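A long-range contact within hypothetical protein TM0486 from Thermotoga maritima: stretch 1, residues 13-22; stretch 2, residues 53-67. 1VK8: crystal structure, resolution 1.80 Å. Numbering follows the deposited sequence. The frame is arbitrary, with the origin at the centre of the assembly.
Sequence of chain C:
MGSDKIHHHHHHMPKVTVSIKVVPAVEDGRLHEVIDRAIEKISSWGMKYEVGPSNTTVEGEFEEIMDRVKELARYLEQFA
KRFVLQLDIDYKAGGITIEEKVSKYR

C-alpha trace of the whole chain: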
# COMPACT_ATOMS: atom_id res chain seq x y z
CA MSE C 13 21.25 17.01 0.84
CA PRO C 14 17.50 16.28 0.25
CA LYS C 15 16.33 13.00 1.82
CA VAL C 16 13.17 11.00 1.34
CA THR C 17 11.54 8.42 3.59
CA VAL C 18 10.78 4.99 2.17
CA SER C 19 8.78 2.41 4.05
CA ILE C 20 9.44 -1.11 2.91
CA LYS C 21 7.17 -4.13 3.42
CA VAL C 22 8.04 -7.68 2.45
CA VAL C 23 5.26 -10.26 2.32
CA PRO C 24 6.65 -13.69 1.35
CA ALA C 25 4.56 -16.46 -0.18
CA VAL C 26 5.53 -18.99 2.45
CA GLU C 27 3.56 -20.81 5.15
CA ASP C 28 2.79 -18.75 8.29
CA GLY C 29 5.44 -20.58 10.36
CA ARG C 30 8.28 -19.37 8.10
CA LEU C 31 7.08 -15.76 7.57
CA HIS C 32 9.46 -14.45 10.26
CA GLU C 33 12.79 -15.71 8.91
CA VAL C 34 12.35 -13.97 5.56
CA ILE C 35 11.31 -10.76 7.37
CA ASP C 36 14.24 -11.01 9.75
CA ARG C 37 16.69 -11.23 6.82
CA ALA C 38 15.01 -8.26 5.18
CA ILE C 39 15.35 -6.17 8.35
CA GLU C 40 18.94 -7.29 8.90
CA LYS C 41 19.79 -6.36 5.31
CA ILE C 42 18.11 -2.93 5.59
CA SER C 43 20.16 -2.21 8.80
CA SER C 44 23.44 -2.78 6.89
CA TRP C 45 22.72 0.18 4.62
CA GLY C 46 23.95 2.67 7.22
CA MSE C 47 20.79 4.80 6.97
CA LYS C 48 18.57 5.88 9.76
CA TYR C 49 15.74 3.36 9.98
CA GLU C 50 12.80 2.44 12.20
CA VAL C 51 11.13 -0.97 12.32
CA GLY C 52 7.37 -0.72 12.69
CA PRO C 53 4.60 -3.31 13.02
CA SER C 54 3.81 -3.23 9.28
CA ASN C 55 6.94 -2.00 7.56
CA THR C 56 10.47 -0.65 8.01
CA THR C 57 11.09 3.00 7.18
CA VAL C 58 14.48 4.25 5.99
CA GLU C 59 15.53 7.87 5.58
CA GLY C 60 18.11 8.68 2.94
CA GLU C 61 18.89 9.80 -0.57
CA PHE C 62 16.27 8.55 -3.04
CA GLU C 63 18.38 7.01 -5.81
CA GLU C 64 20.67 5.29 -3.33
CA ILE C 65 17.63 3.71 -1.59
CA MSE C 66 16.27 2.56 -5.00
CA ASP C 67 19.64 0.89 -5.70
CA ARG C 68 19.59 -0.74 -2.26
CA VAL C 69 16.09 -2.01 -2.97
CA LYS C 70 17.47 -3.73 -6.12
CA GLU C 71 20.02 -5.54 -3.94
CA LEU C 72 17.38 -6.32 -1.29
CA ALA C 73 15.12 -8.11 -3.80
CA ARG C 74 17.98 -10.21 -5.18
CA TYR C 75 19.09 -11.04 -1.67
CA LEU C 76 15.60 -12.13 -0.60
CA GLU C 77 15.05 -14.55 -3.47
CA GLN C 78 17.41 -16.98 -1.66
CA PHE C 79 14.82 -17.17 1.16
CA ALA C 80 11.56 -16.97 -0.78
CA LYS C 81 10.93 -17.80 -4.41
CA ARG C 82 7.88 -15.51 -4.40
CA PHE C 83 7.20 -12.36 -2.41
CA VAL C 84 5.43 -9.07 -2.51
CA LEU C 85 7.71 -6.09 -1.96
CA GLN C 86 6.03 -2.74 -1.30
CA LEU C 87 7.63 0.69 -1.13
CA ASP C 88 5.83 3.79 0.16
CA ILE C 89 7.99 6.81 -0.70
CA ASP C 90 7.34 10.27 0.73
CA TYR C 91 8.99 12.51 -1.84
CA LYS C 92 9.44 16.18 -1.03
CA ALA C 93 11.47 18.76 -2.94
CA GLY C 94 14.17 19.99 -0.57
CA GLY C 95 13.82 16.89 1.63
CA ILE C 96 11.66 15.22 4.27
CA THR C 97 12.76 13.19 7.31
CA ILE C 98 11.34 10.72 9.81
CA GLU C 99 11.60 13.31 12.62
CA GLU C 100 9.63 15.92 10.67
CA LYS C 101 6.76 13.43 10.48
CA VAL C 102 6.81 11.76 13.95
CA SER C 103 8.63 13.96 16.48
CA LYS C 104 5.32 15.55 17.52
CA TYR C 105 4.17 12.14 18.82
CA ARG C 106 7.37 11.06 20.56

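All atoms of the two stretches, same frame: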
# COMPACT_ATOMS: atom_id res chain seq x y z
N MSE C 13 21.79 16.38 -0.38
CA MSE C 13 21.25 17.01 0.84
C MSE C 13 19.78 16.59 1.06
O MSE C 13 19.43 16.19 2.16
CB MSE C 13 21.43 18.54 0.81
CG MSE C 13 21.12 19.24 2.13
N PRO C 14 18.91 16.70 0.06
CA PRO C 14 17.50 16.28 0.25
C PRO C 14 17.33 14.76 0.46
O PRO C 14 17.80 13.96 -0.34
CB PRO C 14 16.81 16.70 -1.06
CG PRO C 14 17.79 17.58 -1.79
CD PRO C 14 19.16 17.18 -1.31
N LYS C 15 16.63 14.38 1.53
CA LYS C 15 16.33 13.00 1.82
C LYS C 15 14.87 12.73 1.53
O LYS C 15 14.05 13.64 1.44
CB LYS C 15 16.63 12.69 3.29
CG LYS C 15 18.11 12.60 3.59
CD LYS C 15 18.42 12.54 5.07
CE LYS C 15 19.92 12.19 5.29
NZ LYS C 15 20.55 12.80 6.52
N VAL C 16 14.55 11.46 1.36
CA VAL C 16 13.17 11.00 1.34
C VAL C 16 13.02 9.99 2.47
O VAL C 16 14.01 9.55 3.02
CB VAL C 16 12.79 10.32 -0.02
CG1 VAL C 16 12.81 11.32 -1.16
CG2 VAL C 16 13.71 9.14 -0.36
N THR C 17 11.79 9.60 2.78
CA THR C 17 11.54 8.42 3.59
C THR C 17 10.90 7.38 2.69
O THR C 17 10.11 7.71 1.80
CB THR C 17 10.66 8.70 4.85
OG1 THR C 17 9.31 9.03 4.45
CG2 THR C 17 11.13 9.91 5.62
N VAL C 18 11.27 6.13 2.92
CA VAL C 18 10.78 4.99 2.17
C VAL C 18 10.47 3.89 3.16
O VAL C 18 11.37 3.39 3.86
CB VAL C 18 11.84 4.48 1.15
CG1 VAL C 18 11.30 3.33 0.33
CG2 VAL C 18 12.27 5.66 0.22
N SER C 19 9.20 3.52 3.23
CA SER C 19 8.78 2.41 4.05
C SER C 19 8.67 1.19 3.18
O SER C 19 8.11 1.24 2.09
CB SER C 19 7.45 2.77 4.72
OG SER C 19 7.65 3.95 5.50
N ILE C 20 9.24 0.10 3.67
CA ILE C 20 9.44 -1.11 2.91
C ILE C 20 8.69 -2.22 3.64
O ILE C 20 8.86 -2.40 4.86
CB ILE C 20 10.94 -1.45 2.85
CG1 ILE C 20 11.71 -0.34 2.16
CG2 ILE C 20 11.18 -2.79 2.15
CD1 ILE C 20 13.19 -0.47 2.31
N LYS C 21 7.90 -2.97 2.89
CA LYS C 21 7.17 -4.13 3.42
C LYS C 21 7.45 -5.32 2.53
O LYS C 21 7.33 -5.24 1.31
CB LYS C 21 5.67 -3.86 3.47
CG LYS C 21 4.85 -4.96 4.08
CD LYS C 21 3.36 -4.70 3.97
CE LYS C 21 2.55 -5.64 4.84
NZ LYS C 21 2.45 -5.13 6.26
N VAL C 22 7.84 -6.43 3.16
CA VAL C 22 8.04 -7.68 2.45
C VAL C 22 6.99 -8.65 2.94
O VAL C 22 6.82 -8.84 4.14
CB VAL C 22 9.45 -8.25 2.65
CG1 VAL C 22 9.61 -9.55 1.87
CG2 VAL C 22 10.53 -7.22 2.24
N PRO C 53 5.43 -2.11 13.13
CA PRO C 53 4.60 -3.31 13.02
C PRO C 53 4.31 -3.77 11.58
O PRO C 53 4.19 -4.95 11.32
CB PRO C 53 3.28 -2.93 13.72
CG PRO C 53 3.45 -1.59 14.29
CD PRO C 53 4.77 -1.03 13.90
N SER C 54 4.24 -2.86 10.62
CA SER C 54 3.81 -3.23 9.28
C SER C 54 4.84 -3.04 8.19
O SER C 54 4.66 -3.52 7.06
CB SER C 54 2.56 -2.40 8.93
OG SER C 54 2.95 -1.06 8.72
N ASN C 55 5.91 -2.33 8.51
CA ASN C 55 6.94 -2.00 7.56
C ASN C 55 8.18 -1.48 8.28
O ASN C 55 8.17 -1.29 9.48
CB ASN C 55 6.43 -0.97 6.53
CG ASN C 55 5.73 0.24 7.15
OD1 ASN C 55 6.16 0.79 8.13
ND2 ASN C 55 4.66 0.67 6.51
N THR C 56 9.25 -1.28 7.52
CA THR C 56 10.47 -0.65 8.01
C THR C 56 10.73 0.57 7.18
O THR C 56 10.76 0.46 5.95
CB THR C 56 11.62 -1.61 7.87
OG1 THR C 56 11.41 -2.74 8.71
CG2 THR C 56 12.97 -1.00 8.31
N THR C 57 10.88 1.71 7.84
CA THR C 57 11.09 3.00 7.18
C THR C 57 12.54 3.40 7.23
O THR C 57 13.13 3.44 8.30
CB THR C 57 10.24 4.04 7.87
OG1 THR C 57 8.86 3.67 7.77
CG2 THR C 57 10.34 5.40 7.15
N VAL C 58 13.12 3.68 6.08
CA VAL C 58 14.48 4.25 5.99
C VAL C 58 14.40 5.71 5.57
O VAL C 58 13.45 6.13 4.92
CB VAL C 58 15.40 3.45 5.04
CG1 VAL C 58 15.39 1.97 5.44
CG2 VAL C 58 14.96 3.63 3.59
N GLU C 59 15.39 6.49 5.99
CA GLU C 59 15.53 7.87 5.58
C GLU C 59 16.87 7.98 4.87
O GLU C 59 17.89 7.57 5.40
CB GLU C 59 15.52 8.72 6.82
CG GLU C 59 15.82 10.18 6.64
CD GLU C 59 15.91 10.87 7.97
OE1 GLU C 59 14.91 10.80 8.71
OE2 GLU C 59 16.95 11.46 8.29
N GLY C 60 16.87 8.49 3.65
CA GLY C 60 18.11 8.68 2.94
C GLY C 60 17.89 9.26 1.57
O GLY C 60 16.81 9.72 1.25
N GLU C 61 18.95 9.24 0.77
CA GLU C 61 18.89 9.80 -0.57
C GLU C 61 18.15 8.82 -1.47
O GLU C 61 18.38 7.62 -1.43
CB GLU C 61 20.31 10.13 -1.08
CG GLU C 61 20.32 10.90 -2.38
CD GLU C 61 20.27 10.02 -3.61
OE1 GLU C 61 21.02 9.01 -3.65
OE2 GLU C 61 19.49 10.35 -4.57
N PHE C 62 17.23 9.36 -2.26
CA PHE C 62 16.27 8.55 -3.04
C PHE C 62 16.89 7.51 -3.98
O PHE C 62 16.54 6.34 -3.95
CB PHE C 62 15.35 9.51 -3.81
CG PHE C 62 14.37 8.82 -4.69
CD1 PHE C 62 13.44 7.98 -4.19
CD2 PHE C 62 14.40 9.04 -6.05
CE1 PHE C 62 12.56 7.32 -5.03
CE2 PHE C 62 13.53 8.40 -6.86
CZ PHE C 62 12.62 7.54 -6.35
N GLU C 63 17.83 7.93 -4.82
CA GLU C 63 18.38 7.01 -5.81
C GLU C 63 19.23 5.94 -5.16
O GLU C 63 19.24 4.81 -5.59
CB GLU C 63 19.16 7.78 -6.88
CG GLU C 63 18.21 8.70 -7.65
CD GLU C 63 18.75 9.25 -8.96
OE1 GLU C 63 19.89 8.93 -9.33
OE2 GLU C 63 18.00 10.01 -9.62
N GLU C 64 19.93 6.29 -4.09
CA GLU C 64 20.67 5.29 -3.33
C GLU C 64 19.74 4.24 -2.73
O GLU C 64 20.03 3.06 -2.81
CB GLU C 64 21.44 5.96 -2.20
CG GLU C 64 22.43 5.02 -1.53
CD GLU C 64 23.24 5.67 -0.41
OE1 GLU C 64 23.30 6.93 -0.32
OE2 GLU C 64 23.81 4.89 0.38
N ILE C 65 18.62 4.66 -2.15
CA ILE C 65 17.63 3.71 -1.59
C ILE C 65 17.09 2.80 -2.72
O ILE C 65 17.00 1.59 -2.55
CB ILE C 65 16.48 4.44 -0.84
CG1 ILE C 65 16.96 5.13 0.43
CG2 ILE C 65 15.38 3.45 -0.43
CD1 ILE C 65 15.96 6.25 0.92
N MSE C 66 16.78 3.38 -3.88
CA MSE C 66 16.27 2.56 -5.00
C MSE C 66 17.29 1.49 -5.39
O MSE C 66 16.95 0.35 -5.60
CB MSE C 66 15.90 3.44 -6.20
CG MSE C 66 14.75 4.37 -5.96
SE MSE C 66 13.11 3.43 -5.27
CE MSE C 66 13.18 3.96 -3.41
N ASP C 67 18.58 1.85 -5.42
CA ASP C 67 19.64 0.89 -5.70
C ASP C 67 19.76 -0.17 -4.61
O ASP C 67 20.04 -1.33 -4.90
CB ASP C 67 20.98 1.61 -5.86
CG ASP C 67 21.10 2.39 -7.18
OD1 ASP C 67 20.33 2.14 -8.13
OD2 ASP C 67 21.95 3.29 -7.33
O HOH W 1 16.64 12.33 -2.05
O HOH W 2 19.48 10.53 8.40

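Antiparallel β-strands illustrate how a regular backbone can decide the face on which each side chain begins, and the contact between residues 13-22 and 53-67 of TM0486 is a compact example. The strand of the first stretch runs against the strand 56-60, their N-to-C directions 152° apart and their axes approaching to 4.5 Å. Together the two stretches bury 824 Å², although the touching residues lie at least 33 positions apart in sequence.

The backbone provides the framework. Three pairs of residues exchange two hydrogen bonds each, forming the closed rings typical of antiparallel sheet. Val16 N donates to Gly60 O at 2.9 Å and Gly60 N returns to Val16 O at 3.1 Å; Val18 N reaches Val58 O at 3.0 Å, and Val58 N reaches Val18 O at 2.8 Å; Ile20 N to Thr56 O and Thr56 N to Ile20 O measure 2.8 and 2.9 Å. Between these rings sit the non-hydrogen-bonded pairs, Thr17 with Glu59 and Ser19 with Thr57, where the chains come closer: CA of Ser19 and CA of Thr57 are 3.9 Å apart. Here CA-H groups turn inward to neighbouring carbonyls, as in the contact of Thr17 CA with Val58 O at 3.3 Å, and add weakly polar contacts to the conventional bonds.

Alternation along the strands sorts the side chains by face. Val16, Val18, Ile20, Thr56 and Val58 share one face, and this is the face over which the helix beginning at Phe62 packs, its axis 9.3 Å from that of the first strand at closest approach. Val18 CG2 lies 3.8 Å from Ile65 CD1 and 4.1 Å from CE of the selenomethionine Met66. Val16 CG2 is 3.9 Å from the same Ile65 CD1 and 3.8 Å from Phe62 CB, and it sits at the edge of the Phe62 ring, near its plane. Within the sheet, Val18 CB meets Val58 CG2 at 4.1 Å. Such close apolar packing removes hydrocarbon surface from water and couples helix to sheet.

The opposite face carries Thr17, Ser19, Thr57 and Glu59, and its chemistry is more polar. Ser19 OG and Thr57 OG1 form a short hydrogen bond of 2.6 Å, favoured by the close approach of their backbones, while Thr17 CB packs 4.0 Å from Thr57 CG2.

Polar contacts also fasten the ends. Lys21 extends its chain so that NZ donates to Ser54 O at 2.8 Å, giving a backbone carbonyl a charged partner. At the other end, Lys15 NZ and Glu59 OE2 are 4.2 Å apart, too far for a salt bridge, but a water accepts from that NZ at 3.1 Å and donates to that OE2 at 2.7 Å. Another water donates to Pro14 O at 2.6 Å and accepts from Phe62 N at 3.0 Å. Glu61 caps the helix: its OE2 accepts from Glu63 N at 2.9 Å and its OE1 from Glu64 N at 3.0 Å, satisfying amides in the first turn.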